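Local coordinates for putative immunoglobulin-blocking virulence protein (Mycoplasma mycoides subsp. capri, PDB 7ADK) that probably binds host immunoglobulin and blocks its action as a virulence factor, at residues Y167-V172 and T341-R346; R580-F585 and E595-L600. One frame throughout, in Å; residues are numbered along the deposited sequence.

Contact 1: Y167-V172 and T341-R346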
# COMPACT_ATOMS: atom_id res chain seq x y z
N TYR A 167 -38.53 -13.80 6.81
CA TYR A 167 -38.37 -12.48 6.20
C TYR A 167 -39.12 -12.38 4.85
O TYR A 167 -39.21 -13.37 4.13
CB TYR A 167 -36.88 -12.21 6.05
CG TYR A 167 -36.50 -10.81 5.63
CD1 TYR A 167 -36.44 -10.44 4.27
CD2 TYR A 167 -36.17 -9.86 6.62
CE1 TYR A 167 -36.07 -9.14 3.90
CE2 TYR A 167 -35.80 -8.56 6.25
CZ TYR A 167 -35.75 -8.19 4.90
OH TYR A 167 -35.39 -6.93 4.54
N GLN A 168 -39.62 -11.20 4.47
CA GLN A 168 -40.06 -10.92 3.10
C GLN A 168 -39.62 -9.55 2.59
O GLN A 168 -39.71 -8.54 3.29
CB GLN A 168 -41.56 -11.22 2.96
CG GLN A 168 -42.10 -10.75 1.61
CD GLN A 168 -43.36 -11.45 1.15
OE1 GLN A 168 -43.68 -12.56 1.51
NE2 GLN A 168 -44.09 -10.85 0.25
N ASN A 169 -39.13 -9.53 1.35
CA ASN A 169 -38.52 -8.39 0.69
C ASN A 169 -39.57 -7.48 0.01
O ASN A 169 -39.64 -6.30 0.33
CB ASN A 169 -37.44 -8.92 -0.27
CG ASN A 169 -36.30 -7.93 -0.44
OD1 ASN A 169 -36.50 -6.77 -0.75
ND2 ASN A 169 -35.08 -8.33 -0.20
N HIS A 170 -40.42 -8.01 -0.88
CA HIS A 170 -41.52 -7.23 -1.46
C HIS A 170 -42.71 -7.16 -0.51
O HIS A 170 -43.60 -8.01 -0.49
CB HIS A 170 -41.90 -7.70 -2.87
CG HIS A 170 -40.94 -7.28 -3.96
ND1 HIS A 170 -39.88 -6.38 -3.84
CD2 HIS A 170 -41.05 -7.66 -5.26
CE1 HIS A 170 -39.35 -6.27 -5.06
NE2 HIS A 170 -40.03 -7.02 -5.93
N THR A 171 -42.70 -6.11 0.30
CA THR A 171 -43.76 -5.72 1.24
C THR A 171 -44.99 -5.11 0.59
O THR A 171 -46.03 -5.06 1.24
CB THR A 171 -43.20 -4.69 2.22
OG1 THR A 171 -42.59 -3.66 1.52
CG2 THR A 171 -42.14 -5.27 3.14
N VAL A 172 -44.91 -4.62 -0.65
CA VAL A 172 -45.97 -3.84 -1.32
C VAL A 172 -46.26 -4.33 -2.73
O VAL A 172 -45.44 -4.97 -3.39
CB VAL A 172 -45.67 -2.32 -1.32
CG1 VAL A 172 -45.65 -1.75 0.10
CG2 VAL A 172 -44.38 -1.93 -2.03
N THR A 341 -37.82 1.82 -0.20
CA THR A 341 -38.13 2.57 1.03
C THR A 341 -39.14 1.87 1.91
O THR A 341 -39.04 1.94 3.12
CB THR A 341 -38.59 4.01 0.77
OG1 THR A 341 -39.77 4.06 -0.01
CG2 THR A 341 -37.53 4.82 0.05
N SER A 342 -40.12 1.16 1.34
CA SER A 342 -41.09 0.39 2.13
C SER A 342 -40.44 -0.76 2.88
O SER A 342 -40.76 -0.99 4.05
CB SER A 342 -42.23 -0.12 1.25
OG SER A 342 -41.72 -0.94 0.23
N ARG A 343 -39.46 -1.45 2.28
CA ARG A 343 -38.61 -2.43 2.96
C ARG A 343 -37.76 -1.79 4.05
O ARG A 343 -37.82 -2.25 5.18
CB ARG A 343 -37.73 -3.17 1.93
CG ARG A 343 -36.97 -4.38 2.52
CD ARG A 343 -35.52 -4.46 2.04
NE ARG A 343 -35.43 -4.47 0.58
CZ ARG A 343 -34.59 -3.80 -0.18
NH1 ARG A 343 -33.58 -3.15 0.29
NH2 ARG A 343 -34.78 -3.76 -1.46
N LEU A 344 -37.00 -0.72 3.77
CA LEU A 344 -36.19 -0.05 4.79
C LEU A 344 -37.03 0.54 5.94
O LEU A 344 -36.60 0.48 7.09
CB LEU A 344 -35.31 1.03 4.16
CG LEU A 344 -33.95 0.54 3.64
CD1 LEU A 344 -34.03 -0.09 2.27
CD2 LEU A 344 -32.96 1.69 3.60
N ARG A 345 -38.24 1.04 5.68
CA ARG A 345 -39.17 1.50 6.72
C ARG A 345 -39.60 0.35 7.61
O ARG A 345 -39.52 0.45 8.83
CB ARG A 345 -40.39 2.19 6.08
CG ARG A 345 -41.12 3.07 7.11
CD ARG A 345 -42.42 3.68 6.57
NE ARG A 345 -42.21 4.38 5.29
CZ ARG A 345 -42.59 3.98 4.09
NH1 ARG A 345 -43.35 2.95 3.89
NH2 ARG A 345 -42.21 4.61 3.03
N ARG A 346 -40.05 -0.76 7.01
CA ARG A 346 -40.45 -1.96 7.74
C ARG A 346 -39.29 -2.49 8.58
O ARG A 346 -39.49 -2.74 9.76
CB ARG A 346 -41.01 -2.97 6.73
CG ARG A 346 -41.71 -4.20 7.35
CD ARG A 346 -40.78 -5.26 7.93
NE ARG A 346 -39.72 -5.63 6.99
CZ ARG A 346 -39.83 -6.38 5.92
NH1 ARG A 346 -40.89 -7.04 5.60
NH2 ARG A 346 -38.81 -6.46 5.14

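Contact 2: R580-F585 and E595-L600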
# COMPACT_ATOMS: atom_id res chain seq x y z
N ARG A 580 -32.15 -18.56 3.07
CA ARG A 580 -32.30 -17.18 3.57
C ARG A 580 -32.01 -16.13 2.49
O ARG A 580 -31.84 -14.96 2.77
CB ARG A 580 -31.45 -16.98 4.84
CG ARG A 580 -31.96 -17.78 6.03
CD ARG A 580 -31.04 -17.71 7.26
NE ARG A 580 -31.16 -16.43 7.97
CZ ARG A 580 -30.45 -16.02 9.00
NH1 ARG A 580 -30.69 -14.87 9.53
NH2 ARG A 580 -29.49 -16.72 9.54
N ASN A 581 -31.97 -16.53 1.22
CA ASN A 581 -31.54 -15.66 0.12
C ASN A 581 -32.42 -14.42 -0.07
O ASN A 581 -31.94 -13.41 -0.58
CB ASN A 581 -31.47 -16.50 -1.16
CG ASN A 581 -31.09 -15.72 -2.39
OD1 ASN A 581 -29.93 -15.50 -2.70
ND2 ASN A 581 -32.04 -15.30 -3.17
N ASN A 582 -33.70 -14.44 0.26
CA ASN A 582 -34.55 -13.27 0.05
C ASN A 582 -34.21 -12.09 1.00
O ASN A 582 -34.65 -10.98 0.76
CB ASN A 582 -36.02 -13.68 0.06
CG ASN A 582 -36.56 -13.99 1.43
OD1 ASN A 582 -35.95 -14.68 2.23
ND2 ASN A 582 -37.72 -13.47 1.73
N GLU A 583 -33.40 -12.31 2.03
CA GLU A 583 -32.90 -11.27 2.94
C GLU A 583 -31.71 -10.50 2.34
O GLU A 583 -30.85 -11.12 1.73
CB GLU A 583 -32.40 -11.88 4.26
CG GLU A 583 -33.39 -12.79 5.00
CD GLU A 583 -32.77 -13.42 6.25
OE1 GLU A 583 -31.92 -12.77 6.90
OE2 GLU A 583 -33.15 -14.54 6.63
N PRO A 584 -31.57 -9.18 2.57
CA PRO A 584 -30.52 -8.38 1.95
C PRO A 584 -29.07 -8.77 2.28
O PRO A 584 -28.19 -8.61 1.45
CB PRO A 584 -30.77 -6.96 2.42
CG PRO A 584 -32.24 -6.92 2.79
CD PRO A 584 -32.51 -8.33 3.29
N PHE A 585 -28.78 -9.26 3.48
CA PHE A 585 -27.40 -9.60 3.88
C PHE A 585 -26.85 -10.79 3.10
O PHE A 585 -25.69 -10.81 2.70
CB PHE A 585 -27.32 -9.88 5.39
CG PHE A 585 -25.91 -10.12 5.89
CD1 PHE A 585 -25.39 -11.43 5.97
CD2 PHE A 585 -25.08 -9.04 6.22
CE1 PHE A 585 -24.07 -11.64 6.38
CE2 PHE A 585 -23.76 -9.25 6.63
CZ PHE A 585 -23.26 -10.55 6.71
N GLU A 595 -37.85 -9.85 -8.22
CA GLU A 595 -38.77 -10.51 -7.29
C GLU A 595 -38.04 -11.43 -6.27
O GLU A 595 -38.05 -12.65 -6.41
CB GLU A 595 -39.89 -11.23 -8.08
CG GLU A 595 -39.45 -12.17 -9.21
CD GLU A 595 -40.55 -12.33 -10.27
OE1 GLU A 595 -41.71 -12.60 -9.91
OE2 GLU A 595 -40.27 -12.22 -11.48
N PRO A 596 -37.39 -10.86 -5.23
CA PRO A 596 -36.46 -11.56 -4.33
C PRO A 596 -36.98 -12.76 -3.56
O PRO A 596 -36.21 -13.63 -3.15
CB PRO A 596 -35.95 -10.52 -3.34
CG PRO A 596 -36.12 -9.23 -4.11
CD PRO A 596 -37.37 -9.44 -4.94
N ASP A 597 -38.28 -12.80 -3.33
CA ASP A 597 -38.99 -13.82 -2.56
C ASP A 597 -39.42 -15.03 -3.40
O ASP A 597 -39.55 -16.13 -2.87
CB ASP A 597 -40.20 -13.14 -1.93
CG ASP A 597 -39.81 -11.89 -1.13
OD1 ASP A 597 -39.17 -12.04 -0.07
OD2 ASP A 597 -40.15 -10.77 -1.56
N LYS A 598 -39.63 -14.85 -4.71
CA LYS A 598 -40.05 -15.90 -5.65
C LYS A 598 -38.86 -16.50 -6.39
O LYS A 598 -38.50 -17.65 -6.17
CB LYS A 598 -41.14 -15.38 -6.61
CG LYS A 598 -41.65 -16.46 -7.57
CD LYS A 598 -42.73 -15.94 -8.52
CE LYS A 598 -43.21 -17.01 -9.49
NZ LYS A 598 -44.27 -16.54 -10.37
N LYS A 599 -38.25 -15.71 -7.28
CA LYS A 599 -37.17 -16.14 -8.17
C LYS A 599 -35.82 -15.93 -7.50
O LYS A 599 -35.04 -15.07 -7.90
CB LYS A 599 -37.25 -15.42 -9.52
CG LYS A 599 -38.49 -15.76 -10.34
CD LYS A 599 -38.42 -15.08 -11.70
CE LYS A 599 -39.66 -15.35 -12.55
NZ LYS A 599 -39.95 -14.21 -13.44
N LEU A 600 -35.51 -16.73 -6.48
CA LEU A 600 -34.24 -16.68 -5.74
C LEU A 600 -33.02 -16.69 -6.67
O LEU A 600 -32.05 -16.00 -6.40
CB LEU A 600 -34.19 -17.85 -4.75
CG LEU A 600 -34.89 -17.62 -3.41
CD1 LEU A 600 -36.31 -17.10 -3.50
CD2 LEU A 600 -34.94 -18.92 -2.65

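Contact 1: Y167-V172 and T341-R346
Arg346 of the helix reaches over to the backbone of Gln168, where its guanidinium grips the carbonyl with two hydrogen bonds. Both terminal nitrogens, approaching end-on, donate to one carbonyl oxygen: Arg346 NH2 lies 2.9 Å and Arg346 NH1 3.0 Å from Gln168 O. The oxygen sits almost in the guanidinium plane, so the two N-H groups share it as a fork. CG of Arg346 is anti to the backbone N (chi1 -169°), and the chain then bends at chi2 and chi3 to bring its end to Gln168.

The second polar link is made by Arg343, whose NE donates to Asn169 OD1 at 2.9 Å. Here the donor stands above the amide plane of Asn169, and the amide and guanidinium planes are turned 69° apart.

A cation-pi contact joins Arg346 to Tyr167, with CZ 4.9 Å from the ring centroid and over the ring face. The two planes are inclined by 58°, so this is not a parallel stack. Tyr167 OH also lies against CG and CD of Arg343, while its hydrogen bond goes to Asp347.

Apolar atoms fill in around these bonds. Thr171 CG2 rests over one face of the Arg346 guanidinium, 3.3 Å from NH1, and Val172 CG2 lies 3.6 Å from Ser342 OG, which is hydrogen-bonded to Asn338 O.

The contact thus sets the irregular run between helix 153-157 and strand 174-178 against one side of helix 339-351, where the Tyr167 ring also meets that of Tyr351.

Contact 2: R580-F585 and E595-L600
Asn582 and Asp597 join two parts of one long loop through a side-chain hydrogen bond. The side chain of Asn582 starts with CB, 3.2 Å from Pro596 O and 3.6 Å from Asp597 OD1. With CG between the backbone N and the carbonyl carbon (chi1 75°), CG too comes within 3.6 Å of Asp597 OD1. At the tip, Asn582 ND2 donates to Asp597 OD1 at 2.7 Å, with a nearly straight N-H...O angle of 175°. The acceptor lies in the amide plane and is met nearly along its C-O axis; the amide and carboxylate planes are turned 75° apart. ND2 probably also bonds to Tyr167 O, so both amide hydrogens can be used. Asp597 is itself shared: OD1 accepts from Asn169 N and OD2 from His170 N.

Beside this pair, Asn581 ND2 makes a weak hydrogen bond to Leu600 O at 3.3 Å and also touches CB and CG of Leu600.

Each segment is folded on itself. Residues 580-583 form a type I beta turn, reinforced by a salt bridge in which Arg580 NE meets Glu583 OE2 at 3.1 Å. In the other segment, Glu595 OE2 pairs with Lys599 NZ at 2.8 Å, and Glu595 O accepts from the backbone N of Lys598 and Lys599.

Both segments belong to the connection that leaves helix 567-579 and leads to strand 608-610 of the five-stranded parallel sheet, and Leu600 folds back on Tyr578 of that helix.

In the fold
Both segments of contact 1 come earlier in the chain than those of contact 2, yet the centres of the two contacts lie only 12 Å apart and they touch directly. Segment 167-172, part of contact 1, also touches the loop of contact 2. Asn169 serves both, its OD1 turned to helix 339-351 and its ND2 to Asn582 O, a probable hydrogen bond of 2.9 Å. The probable bond from Asn582 ND2 to Tyr167 O measures 2.8 Å. Packing adds to this where Tyr167 OH lies 3.4 Å from Pro584 CD. Through segment 167-172 the helix is thereby tied to the loop ahead of strand 608-610. No contact to the other protein chain of the assembly is made by any of the four segments.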